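Local coordinates for alpha-n-acetylglucosaminidase family protein (Clostridium perfringens, PDB 4A41), which probably hydrolyses terminal alpha-N-acetylglucosamine from glycans as a full-length enzyme, this portion being a family 32 carbohydrate-binding module that binds galactose, at residues N120-D123 and S124-K128. Sequence-based numbering, arbitrary orientation.
Sequences NWDD and SGSLK
Lys-128 runs back over the indole of Trp-121 and ends inside the loop that joins strand 113-120 to strand 128-137. Its CB sits over the face of the five-membered ring, 3.6 Å from the centroid, in a CH-pi contact. CG stays above the same ring, 3.8 Å from Trp-121 CG, and CD passes near CD1 at the rim. CE has left the indole and lies 3.4 Å from Asp-122 OD1. Bends at chi2 and chi4 carry the ammonium into the ring of loop oxygens. There NZ donates to Ser-126 O at 2.9 Å, tilted 20° from that carbonyl's plane; its bonds to Ser-124 O, Ser-126 OG and Asp-122 O are weak. Water 1 bridges NZ and Asp-122 O, and a salt bridge reaches Asp-122 OD1. The ammonium of this buried residue probably helps hold both arms of the loop together. Asp-122 OD1 is also gripped by Ser-124: OG bonds on the syn side at 2.7 Å and the backbone N on the anti side at 2.8 Å, both from the same face of the carboxylate. Water 2 links Asp-122 OD2 to Ser-126 OG. Ser-124 OG in turn accepts from Ser-126 N at 3.2 Å, nearly straight at 165°. Beyond the loop, Asp-123 pairs with Lys-95, while Trp-121 stacks on Tyr-102 and also meets the ring of Tyr-88. An ST turn at Ser-124 forms part of the surface loop that closes round the lysine ammonium and connects the two antiparallel sheets of the F5/8 type C beta-sandwich.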
# COMPACT_ATOMS: atom_id res chain seq x y z
N ASN A 120 -13.54 -1.86 -4.97
CA ASN A 120 -13.04 -3.16 -5.40
C ASN A 120 -12.06 -3.00 -6.54
O ASN A 120 -12.20 -2.12 -7.40
CB ASN A 120 -14.21 -4.05 -5.89
CG ASN A 120 -15.31 -4.22 -4.87
OD1 ASN A 120 -16.50 -4.16 -5.22
ND2 ASN A 120 -14.96 -4.42 -3.63
N TRP A 121 -11.09 -3.92 -6.60
CA TRP A 121 -10.12 -3.98 -7.69
C TRP A 121 -10.12 -5.40 -8.22
O TRP A 121 -10.29 -6.34 -7.44
CB TRP A 121 -8.72 -3.69 -7.15
CG TRP A 121 -8.40 -2.23 -6.94
CD1 TRP A 121 -8.90 -1.15 -7.64
CD2 TRP A 121 -7.47 -1.70 -5.99
NE1 TRP A 121 -8.32 0.01 -7.17
CE2 TRP A 121 -7.45 -0.30 -6.15
CE3 TRP A 121 -6.63 -2.27 -5.01
CZ2 TRP A 121 -6.63 0.54 -5.38
CZ3 TRP A 121 -5.83 -1.43 -4.23
CH2 TRP A 121 -5.85 -0.04 -4.42
N ASP A 122 -9.88 -5.55 -9.53
CA ASP A 122 -9.72 -6.90 -10.08
C ASP A 122 -8.41 -7.52 -9.60
O ASP A 122 -7.52 -6.81 -9.12
CB ASP A 122 -9.90 -6.94 -11.61
CG ASP A 122 -8.73 -6.37 -12.40
OD1 ASP A 122 -7.54 -6.65 -12.12
OD2 ASP A 122 -9.00 -5.67 -13.40
N ASP A 123 -8.31 -8.85 -9.69
CA ASP A 123 -7.12 -9.52 -9.19
C ASP A 123 -5.98 -9.65 -10.19
O ASP A 123 -5.00 -10.37 -9.93
CB ASP A 123 -7.47 -10.86 -8.57
CG ASP A 123 -7.94 -11.88 -9.59
OD1 ASP A 123 -7.76 -11.69 -10.81
OD2 ASP A 123 -8.48 -12.92 -9.14
N SER A 124 -6.07 -8.96 -11.33
CA SER A 124 -4.98 -8.95 -12.29
C SER A 124 -3.77 -8.13 -11.79
O SER A 124 -3.89 -7.36 -10.81
CB SER A 124 -5.46 -8.42 -13.63
OG SER A 124 -5.41 -6.99 -13.67
N GLY A 125 -2.64 -8.29 -12.48
CA GLY A 125 -1.43 -7.51 -12.19
C GLY A 125 -1.43 -6.08 -12.69
O GLY A 125 -0.40 -5.41 -12.61
N SER A 126 -2.56 -5.58 -13.21
CA SER A 126 -2.60 -4.22 -13.72
C SER A 126 -2.42 -3.20 -12.60
O SER A 126 -2.89 -3.40 -11.49
CB SER A 126 -3.93 -3.96 -14.44
OG SER A 126 -5.00 -4.03 -13.53
N LEU A 127 -1.74 -2.11 -12.94
CA LEU A 127 -1.69 -0.92 -12.08
C LEU A 127 -3.09 -0.48 -11.75
O LEU A 127 -3.96 -0.36 -12.65
CB LEU A 127 -0.95 0.23 -12.78
CG LEU A 127 -0.67 1.47 -11.93
CD1 LEU A 127 0.41 1.16 -10.87
CD2 LEU A 127 -0.26 2.64 -12.82
N LYS A 128 -3.32 -0.23 -10.46
CA LYS A 128 -4.61 0.27 -10.00
C LYS A 128 -4.42 1.71 -9.56
O LYS A 128 -3.56 2.02 -8.70
CB LYS A 128 -5.18 -0.57 -8.84
CG LYS A 128 -5.31 -2.10 -9.08
CD LYS A 128 -6.02 -2.41 -10.42
CE LYS A 128 -6.38 -3.91 -10.53
NZ LYS A 128 -5.15 -4.81 -10.40
O HOH W 1 -5.47 -5.90 -7.58
O HOH W 2 -7.31 -4.41 -14.93